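Response regulator receiver protein (Pseudoalteromonas atlantica T6c, PDB 3KTO) probably serves as a CheY-like receiver module of two-component signalling in transcription regulation. Local coordinates at residues A[82-87]-A[121-126]; A[27-32]-A[115-120]; A[96-99]-A[105-108]; A[21-26]-A[33-38]. One frame throughout, in Å; residues are numbered along the deposited sequence.

Contact 1: residues A[82-87]-A[121-126]; sequences PTIVMA and QQIING
P82 and I84 meet the single side chain of I123, and apolar contact accounts for the whole pairing, since no hydrogen bond joins the two segments. I123 reaches out from the helix like a rod. Its CG1 branch lies anti to the carbonyl carbon (chi1 -68°) and the chain then runs on extended (chi2 172°), which carries CD1 clear of the helix backbone and up to the start of the strand. There CG1 of I123 rests on CB of P82 at 3.8 Å, and CD1 of I123 lies 3.9 Å from the same P82 CB. The end methyl also passes the proline backbone, with I123 CD1 3.9 Å from P82 O. Against I84 the touch is methyl to methyl, CD1 of I84 to CD1 of I123 at 4.0 Å, and the two isoleucine chains cross obliquely.

This is how the doubly wound alpha/beta fold of receiver domains seats its last helix: helix 113-127 lies across one face of the parallel sheet. P82, just before strand 83-87, and I84 within it turn toward the helix, while T83 between them points the other way. I123 also touches I52 of strand 51-57, and I84 continues the apolar row onto V120 of the same helix.

Backbone hydrogen bonds fix each partner separately. P82 and I84 pair with M54 of the neighbouring strand 51-57. On the helix, N125 N donates to Q121 O (2.8 Å) and G126 N to Q122 O (2.8 Å), as in a regular alpha-helix.

Contact 2: residues A[27-32]-A[115-120]; sequences SPLDVT and VLVHDV
The seam between the loop after helix 16-26 and the final helix of the receiver domain is closed by L29, which lays its two methyls against V117 and V120. These valines stand about one helical turn apart on helix 113-127, and the forked end of the leucine spans them. CD2 of L29 meets CG1 of V120 at 3.7 Å, the tighter of the two touches, while CD1 of L29 approaches CG1 of V117 at 4.1 Å. Between the two, L29 CD2 also comes to 4.0 Å from the backbone O of V117. The leucine itself has chi1 at -118°, away from a staggered position, perhaps the price of reaching both valines.

L29 also packs on Q121 and I124, farther along the same helix, and V120 reaches L26 at the end of helix 16-26. Just past the leucine, D30 forms the centre of an inverse gamma turn, closed by a weak bond from V31 N to L29 O, which bends the chain toward strand 32-36. The pairing of first and last helices on one face of the sheet is characteristic of the CheY-like receiver fold.

Contact 3: residues A[96-99]-A[105-108]; sequences VRAM and DFIE
F106 presents its ring obliquely to two methyl groups of the helix, CB of A98 and CE of the selenomethionine M99. The alanine methyl sits against one ortho position, with A98 CB 3.5 Å from F106 CD1 and 4.0 Å from F106 CE1. M99 comes in nearer the root of the ring: its side chain crosses that of the phenylalanine at about a right angle and sets CE 3.4 Å from F106 CB. Two bends in the M99 chain (chi2 -43°, chi3 85°) bring this end back toward the strand, although its CB sets out along the flank. F106 holds its ring toward the helix with CG anti to the backbone N (chi1 -174°).

The two elements are the helix and second strand of a beta-alpha-beta unit made of strand 83-87, helix 92-100 and strand 105-108, the last in the sheet of the receiver domain. F106 stands where many CheY-like receivers carry an aromatic residue whose side chain changes position on activation, and it may act likewise here. Replacing F106 with a serine would probably open a gap beneath the A98 methyl and leave the end of M99 free to turn. Behind the ring, F106 touches V85 and A87 of strand 83-87, while its backbone N makes a weak bond to D105 OD1 (2.9 Å).

Contact 4: residues A[21-26]-A[33-38]; sequences ALSKLL and IQCFAS
Within the beta-alpha-beta unit formed by strand 8-12, helix 16-26 and strand 32-36, S23 and L26 of the helix face I33 and C35 of the strand. Over these segments the helix and strand axes run antiparallel (175°, 9.4 Å apart), in keeping with a beta-alpha-beta crossover in which the chain returns to the sheet edge.

The apolar half of the contact belongs to L26 and I33, whose side chains cross at about a right angle. CD1 of L26 meets CD1 of I33 at 3.9 Å, and CB of L26 lies 4.1 Å from CG1 of I33. In the isoleucine the bend at chi2 (-59°) folds CD1 back to meet L26 CD1. I33 also touches I9 of strand 8-12.

S23 provides the polar half. Its OG comes to 3.5 Å from C35 SG, a close approach without a hydrogen bond, and to 4.0 Å from I33 CG2. The hydroxyl is bonded to the backbone O of R19, one turn earlier in the helix, and C35 packs on the same arginine. At the far end of the strand segment, S38 caps the next helix through S41 N. Between helix and strand a single water donates to both sides, at 2.9 Å to S23 OG and 2.6 Å to the backbone O of I33.

Overall arrangement
Contacts 1, 3 and 4 seat helices on one parallel sheet, while contact 2 joins a loop to helix 113-127. Along the chain contact 4 closes before contacts 1 and 3 open, contacts 1 and 2 interleave, and contact 3 falls between the two segments of contact 1. Contacts 1 and 2 share helix 113-127, with centres about 8 Å apart. Contact 2 lies about 11 Å from contact 4, centre to centre, joined by L116 against L22 and L25. Contact 3, centred across the chain about 19 Å from the centre of contact 4, is linked to contact 1 through neighbouring strands 83-87 and 105-108. Together they hold the last helix and both edge strands in one domain.

Contact 1: residues A[82-87]-A[121-126]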
# COMPACT_ATOMS: atom_id res chain seq x y z
N PRO A 82 -25.96 -6.02 -5.30
CA PRO A 82 -25.07 -5.30 -6.21
C PRO A 82 -23.76 -5.10 -5.47
O PRO A 82 -23.74 -4.56 -4.37
CB PRO A 82 -25.80 -3.98 -6.43
CG PRO A 82 -27.24 -4.36 -6.28
CD PRO A 82 -27.21 -5.28 -5.09
N THR A 83 -22.66 -5.55 -6.07
CA THR A 83 -21.37 -5.45 -5.42
C THR A 83 -20.33 -4.66 -6.22
O THR A 83 -20.13 -4.89 -7.41
CB THR A 83 -20.80 -6.84 -5.12
OG1 THR A 83 -21.71 -7.55 -4.27
CG2 THR A 83 -19.44 -6.74 -4.46
N ILE A 84 -19.68 -3.73 -5.53
CA ILE A 84 -18.63 -2.91 -6.11
C ILE A 84 -17.32 -3.52 -5.62
O ILE A 84 -17.07 -3.58 -4.42
CB ILE A 84 -18.70 -1.45 -5.59
CG1 ILE A 84 -20.03 -0.80 -5.96
CG2 ILE A 84 -17.56 -0.64 -6.18
CD1 ILE A 84 -20.21 0.59 -5.35
N VAL A 85 -16.49 -4.00 -6.53
CA VAL A 85 -15.20 -4.58 -6.14
C VAL A 85 -14.11 -3.52 -6.33
O VAL A 85 -14.07 -2.83 -7.35
CB VAL A 85 -14.90 -5.84 -6.97
CG1 VAL A 85 -13.50 -6.33 -6.66
CG2 VAL A 85 -15.92 -6.93 -6.64
N MSE A 86 -13.23 -3.37 -5.33
CA MSE A 86 -12.16 -2.39 -5.38
C MSE A 86 -10.82 -3.06 -5.13
O MSE A 86 -10.74 -4.06 -4.42
CB MSE A 86 -12.39 -1.30 -4.32
CG MSE A 86 -13.74 -0.59 -4.44
SE MSE A 86 -13.94 0.83 -3.13
CE MSE A 86 -12.98 2.20 -4.08
N ALA A 87 -9.76 -2.51 -5.71
CA ALA A 87 -8.43 -3.07 -5.54
C ALA A 87 -7.39 -1.99 -5.78
O ALA A 87 -7.54 -1.15 -6.66
CB ALA A 87 -8.22 -4.24 -6.51
N GLN A 121 -24.73 5.56 -5.17
CA GLN A 121 -26.03 6.22 -5.32
C GLN A 121 -26.91 5.38 -6.25
O GLN A 121 -28.12 5.23 -6.02
CB GLN A 121 -25.85 7.61 -5.92
CG GLN A 121 -27.11 8.47 -5.88
CD GLN A 121 -27.52 8.83 -4.46
OE1 GLN A 121 -28.49 8.30 -3.92
NE2 GLN A 121 -26.77 9.73 -3.84
N GLN A 122 -26.30 4.82 -7.29
CA GLN A 122 -27.03 3.99 -8.24
C GLN A 122 -27.65 2.79 -7.52
O GLN A 122 -28.80 2.43 -7.76
CB GLN A 122 -26.08 3.52 -9.35
CG GLN A 122 -26.76 2.70 -10.43
CD GLN A 122 -25.85 2.38 -11.60
OE1 GLN A 122 -25.37 3.29 -12.30
NE2 GLN A 122 -25.59 1.10 -11.82
N ILE A 123 -26.88 2.16 -6.64
CA ILE A 123 -27.37 1.02 -5.88
C ILE A 123 -28.51 1.47 -4.96
O ILE A 123 -29.51 0.77 -4.80
CB ILE A 123 -26.24 0.40 -5.02
CG1 ILE A 123 -25.19 -0.24 -5.94
CG2 ILE A 123 -26.81 -0.62 -4.05
CD1 ILE A 123 -23.95 -0.72 -5.21
N ILE A 124 -28.35 2.64 -4.37
CA ILE A 124 -29.36 3.20 -3.48
C ILE A 124 -30.67 3.40 -4.25
O ILE A 124 -31.74 2.97 -3.79
CB ILE A 124 -28.90 4.57 -2.90
CG1 ILE A 124 -27.75 4.34 -1.91
CG2 ILE A 124 -30.06 5.28 -2.22
CD1 ILE A 124 -27.10 5.62 -1.43
N ASN A 125 -30.59 4.04 -5.41
CA ASN A 125 -31.77 4.31 -6.23
C ASN A 125 -32.40 3.04 -6.79
O ASN A 125 -33.62 2.87 -6.74
CB ASN A 125 -31.41 5.23 -7.40
CG ASN A 125 -30.88 6.57 -6.94
OD1 ASN A 125 -31.14 7.00 -5.82
ND2 ASN A 125 -30.14 7.24 -7.80
N GLY A 126 -31.57 2.15 -7.33
CA GLY A 126 -32.08 0.91 -7.88
C GLY A 126 -32.73 0.05 -6.82
O GLY A 126 -33.53 -0.83 -7.14

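Contact 2: residues A[27-32]-A[115-120]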
# COMPACT_ATOMS: atom_id res chain seq x y z
N SER A 27 -20.86 8.79 4.08
CA SER A 27 -21.78 9.10 5.17
C SER A 27 -22.88 10.07 4.76
O SER A 27 -24.05 9.90 5.12
CB SER A 27 -21.03 9.67 6.37
OG SER A 27 -20.43 10.93 6.10
N PRO A 28 -22.52 11.10 3.97
CA PRO A 28 -23.55 12.06 3.56
C PRO A 28 -24.49 11.56 2.48
O PRO A 28 -25.19 12.34 1.85
CB PRO A 28 -22.74 13.28 3.14
CG PRO A 28 -21.50 12.65 2.52
CD PRO A 28 -21.19 11.52 3.49
N LEU A 29 -24.48 10.25 2.26
CA LEU A 29 -25.35 9.60 1.29
C LEU A 29 -26.43 8.95 2.15
O LEU A 29 -26.19 8.71 3.33
CB LEU A 29 -24.56 8.53 0.49
CG LEU A 29 -24.44 8.76 -1.04
CD1 LEU A 29 -23.94 10.14 -1.25
CD2 LEU A 29 -23.51 7.77 -1.71
N ASP A 30 -27.60 8.66 1.58
CA ASP A 30 -28.71 8.04 2.32
C ASP A 30 -28.50 6.54 2.52
O ASP A 30 -29.24 5.72 1.96
CB ASP A 30 -30.04 8.29 1.58
CG ASP A 30 -31.25 7.72 2.33
OD1 ASP A 30 -31.40 7.99 3.54
OD2 ASP A 30 -32.07 7.01 1.70
N VAL A 31 -27.50 6.17 3.33
CA VAL A 31 -27.21 4.76 3.59
C VAL A 31 -26.24 4.57 4.74
O VAL A 31 -25.44 5.46 5.04
CB VAL A 31 -26.58 4.06 2.34
CG1 VAL A 31 -25.22 4.65 2.06
CG2 VAL A 31 -26.47 2.56 2.57
N THR A 32 -26.32 3.40 5.38
CA THR A 32 -25.44 3.04 6.50
C THR A 32 -24.32 2.13 6.01
O THR A 32 -24.58 1.06 5.46
CB THR A 32 -26.19 2.26 7.60
OG1 THR A 32 -27.22 3.08 8.18
CG2 THR A 32 -25.22 1.82 8.69
N VAL A 115 -16.69 8.64 -8.83
CA VAL A 115 -16.99 7.35 -9.43
C VAL A 115 -17.62 6.47 -8.35
O VAL A 115 -18.68 5.89 -8.55
CB VAL A 115 -15.71 6.66 -9.95
CG1 VAL A 115 -16.03 5.25 -10.42
CG2 VAL A 115 -15.13 7.47 -11.09
N LEU A 116 -16.96 6.39 -7.20
CA LEU A 116 -17.48 5.58 -6.12
C LEU A 116 -18.83 6.12 -5.66
O LEU A 116 -19.79 5.36 -5.53
CB LEU A 116 -16.51 5.57 -4.94
CG LEU A 116 -17.05 4.87 -3.69
CD1 LEU A 116 -17.24 3.38 -3.98
CD2 LEU A 116 -16.10 5.09 -2.53
N VAL A 117 -18.92 7.42 -5.42
CA VAL A 117 -20.17 8.02 -4.96
C VAL A 117 -21.29 7.68 -5.93
O VAL A 117 -22.38 7.27 -5.53
CB VAL A 117 -20.02 9.56 -4.80
CG1 VAL A 117 -21.36 10.18 -4.41
CG2 VAL A 117 -18.99 9.85 -3.72
N HIS A 118 -21.02 7.83 -7.22
CA HIS A 118 -22.01 7.54 -8.24
C HIS A 118 -22.46 6.08 -8.21
O HIS A 118 -23.66 5.80 -8.24
CB HIS A 118 -21.44 7.87 -9.63
CG HIS A 118 -22.40 7.59 -10.75
ND1 HIS A 118 -22.56 6.33 -11.28
CD2 HIS A 118 -23.28 8.39 -11.39
CE1 HIS A 118 -23.51 6.37 -12.21
NE2 HIS A 118 -23.95 7.61 -12.29
N ASP A 119 -21.51 5.15 -8.13
CA ASP A 119 -21.84 3.73 -8.09
C ASP A 119 -22.73 3.38 -6.91
O ASP A 119 -23.66 2.58 -7.04
CB ASP A 119 -20.57 2.88 -8.00
CG ASP A 119 -19.81 2.82 -9.31
OD1 ASP A 119 -20.38 3.24 -10.34
OD2 ASP A 119 -18.66 2.33 -9.31
N VAL A 120 -22.45 3.98 -5.76
CA VAL A 120 -23.24 3.72 -4.57
C VAL A 120 -24.65 4.33 -4.67
O VAL A 120 -25.63 3.69 -4.31
CB VAL A 120 -22.53 4.27 -3.32
CG1 VAL A 120 -23.43 4.14 -2.10
CG2 VAL A 120 -21.23 3.50 -3.10

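Contact 3: residues A[96-99]-A[105-108]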
# COMPACT_ATOMS: atom_id res chain seq x y z
N VAL A 96 -11.43 -9.42 -14.82
CA VAL A 96 -12.33 -10.30 -15.55
C VAL A 96 -13.04 -11.27 -14.60
O VAL A 96 -14.24 -11.50 -14.73
CB VAL A 96 -11.56 -11.11 -16.64
CG1 VAL A 96 -12.47 -12.15 -17.28
CG2 VAL A 96 -11.03 -10.15 -17.71
N ARG A 97 -12.30 -11.85 -13.66
CA ARG A 97 -12.91 -12.77 -12.71
C ARG A 97 -14.00 -12.04 -11.91
O ARG A 97 -15.05 -12.60 -11.62
CB ARG A 97 -11.84 -13.32 -11.77
CG ARG A 97 -12.38 -14.25 -10.73
CD ARG A 97 -11.27 -14.80 -9.84
NE ARG A 97 -11.80 -15.76 -8.89
CZ ARG A 97 -11.05 -16.48 -8.07
NH1 ARG A 97 -9.73 -16.35 -8.08
NH2 ARG A 97 -11.62 -17.34 -7.24
N ALA A 98 -13.73 -10.78 -11.57
CA ALA A 98 -14.66 -9.96 -10.82
C ALA A 98 -15.95 -9.77 -11.61
O ALA A 98 -17.05 -9.94 -11.06
CB ALA A 98 -14.04 -8.62 -10.51
N MSE A 99 -15.82 -9.42 -12.88
CA MSE A 99 -17.01 -9.21 -13.71
C MSE A 99 -17.80 -10.52 -13.89
O MSE A 99 -19.03 -10.50 -13.86
CB MSE A 99 -16.63 -8.60 -15.07
CG MSE A 99 -15.96 -7.20 -14.98
SE MSE A 99 -16.77 -5.95 -13.71
CE MSE A 99 -15.84 -6.51 -12.18
N ASP A 105 -19.39 -3.26 -10.59
CA ASP A 105 -18.29 -2.42 -11.08
C ASP A 105 -17.00 -2.86 -10.39
O ASP A 105 -17.03 -3.52 -9.35
CB ASP A 105 -18.58 -0.93 -10.80
CG ASP A 105 -17.71 0.01 -11.66
OD1 ASP A 105 -17.13 -0.45 -12.66
OD2 ASP A 105 -17.63 1.22 -11.34
N PHE A 106 -15.87 -2.52 -11.01
CA PHE A 106 -14.56 -2.83 -10.48
C PHE A 106 -13.86 -1.47 -10.49
O PHE A 106 -13.74 -0.85 -11.54
CB PHE A 106 -13.83 -3.82 -11.40
CG PHE A 106 -12.52 -4.31 -10.86
CD1 PHE A 106 -12.45 -5.48 -10.13
CD2 PHE A 106 -11.36 -3.58 -11.07
CE1 PHE A 106 -11.24 -5.92 -9.60
CE2 PHE A 106 -10.14 -4.01 -10.54
CZ PHE A 106 -10.08 -5.18 -9.81
N ILE A 107 -13.42 -1.01 -9.32
CA ILE A 107 -12.77 0.29 -9.19
C ILE A 107 -11.34 0.18 -8.67
O ILE A 107 -11.10 -0.40 -7.61
CB ILE A 107 -13.54 1.21 -8.19
CG1 ILE A 107 -14.99 1.37 -8.62
CG2 ILE A 107 -12.87 2.58 -8.14
CD1 ILE A 107 -15.82 2.19 -7.65
N GLU A 108 -10.38 0.72 -9.41
CA GLU A 108 -8.99 0.68 -8.97
C GLU A 108 -8.80 1.76 -7.92
O GLU A 108 -9.44 2.81 -8.00
CB GLU A 108 -8.05 0.95 -10.14
CG GLU A 108 -8.08 -0.09 -11.24
CD GLU A 108 -7.40 0.40 -12.50
OE1 GLU A 108 -8.04 1.16 -13.26
OE2 GLU A 108 -6.22 0.04 -12.72

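Contact 4: residues A[21-26]-A[33-38]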
# COMPACT_ATOMS: atom_id res chain seq x y z
N ALA A 21 -11.77 6.11 5.58
CA ALA A 21 -11.94 7.02 4.46
C ALA A 21 -13.22 6.81 3.65
O ALA A 21 -13.92 7.77 3.32
CB ALA A 21 -10.74 6.93 3.53
N LEU A 22 -13.53 5.56 3.34
CA LEU A 22 -14.72 5.25 2.57
C LEU A 22 -15.98 5.60 3.35
O LEU A 22 -16.94 6.12 2.80
CB LEU A 22 -14.73 3.77 2.18
CG LEU A 22 -15.02 3.50 0.71
CD1 LEU A 22 -13.99 4.26 -0.13
CD2 LEU A 22 -14.96 2.01 0.40
N SER A 23 -15.97 5.31 4.65
CA SER A 23 -17.13 5.60 5.48
C SER A 23 -17.42 7.10 5.51
O SER A 23 -18.57 7.52 5.42
CB SER A 23 -16.92 5.08 6.90
OG SER A 23 -16.86 3.66 6.89
N LYS A 24 -16.36 7.90 5.64
CA LYS A 24 -16.50 9.35 5.68
C LYS A 24 -17.08 9.88 4.37
O LYS A 24 -18.03 10.66 4.37
CB LYS A 24 -15.14 10.01 5.96
CG LYS A 24 -14.71 9.89 7.42
CD LYS A 24 -13.28 10.39 7.65
CE LYS A 24 -12.25 9.39 7.12
NZ LYS A 24 -10.84 9.77 7.47
N LEU A 25 -16.49 9.45 3.27
CA LEU A 25 -16.95 9.86 1.94
C LEU A 25 -18.41 9.53 1.63
O LEU A 25 -19.07 10.28 0.92
CB LEU A 25 -16.06 9.23 0.87
CG LEU A 25 -16.52 9.43 -0.58
CD1 LEU A 25 -16.39 10.90 -0.96
CD2 LEU A 25 -15.69 8.56 -1.51
N LEU A 26 -18.91 8.41 2.15
CA LEU A 26 -20.27 8.00 1.85
C LEU A 26 -21.31 8.32 2.92
O LEU A 26 -22.51 8.14 2.70
CB LEU A 26 -20.30 6.50 1.56
CG LEU A 26 -19.42 5.98 0.42
CD1 LEU A 26 -19.45 4.46 0.42
CD2 LEU A 26 -19.91 6.54 -0.91
N ILE A 33 -23.07 2.51 6.25
CA ILE A 33 -21.95 1.69 5.83
C ILE A 33 -21.43 0.83 6.99
O ILE A 33 -20.71 1.33 7.86
CB ILE A 33 -20.78 2.55 5.30
CG1 ILE A 33 -21.25 3.43 4.15
CG2 ILE A 33 -19.63 1.65 4.86
CD1 ILE A 33 -21.82 2.66 2.96
N GLN A 34 -21.82 -0.44 7.01
CA GLN A 34 -21.37 -1.37 8.04
C GLN A 34 -20.12 -2.08 7.50
O GLN A 34 -20.17 -2.76 6.47
CB GLN A 34 -22.47 -2.37 8.35
CG GLN A 34 -22.09 -3.41 9.38
CD GLN A 34 -23.29 -4.04 10.05
OE1 GLN A 34 -24.34 -4.21 9.42
NE2 GLN A 34 -23.15 -4.40 11.32
N CYS A 35 -19.01 -1.93 8.22
CA CYS A 35 -17.72 -2.48 7.80
C CYS A 35 -17.22 -3.73 8.49
O CYS A 35 -17.57 -4.02 9.63
CB CYS A 35 -16.65 -1.40 7.92
SG CYS A 35 -17.10 0.13 7.08
N PHE A 36 -16.36 -4.46 7.78
CA PHE A 36 -15.76 -5.70 8.25
C PHE A 36 -14.32 -5.77 7.78
O PHE A 36 -14.03 -5.47 6.62
CB PHE A 36 -16.55 -6.90 7.71
CG PHE A 36 -17.95 -6.96 8.22
CD1 PHE A 36 -18.24 -7.52 9.46
CD2 PHE A 36 -18.99 -6.40 7.48
CE1 PHE A 36 -19.54 -7.53 9.95
CE2 PHE A 36 -20.30 -6.41 7.97
CZ PHE A 36 -20.57 -6.97 9.21
N ALA A 37 -13.43 -6.17 8.66
CA ALA A 37 -12.01 -6.24 8.34
C ALA A 37 -11.54 -7.51 7.64
O ALA A 37 -10.36 -7.61 7.27
CB ALA A 37 -11.19 -6.03 9.61
N SER A 38 -12.43 -8.49 7.44
CA SER A 38 -12.03 -9.73 6.77
C SER A 38 -13.24 -10.52 6.28
O SER A 38 -14.37 -10.24 6.67
CB SER A 38 -11.23 -10.63 7.72
OG SER A 38 -12.06 -11.15 8.75
O HOH W 1 -19.08 3.20 8.67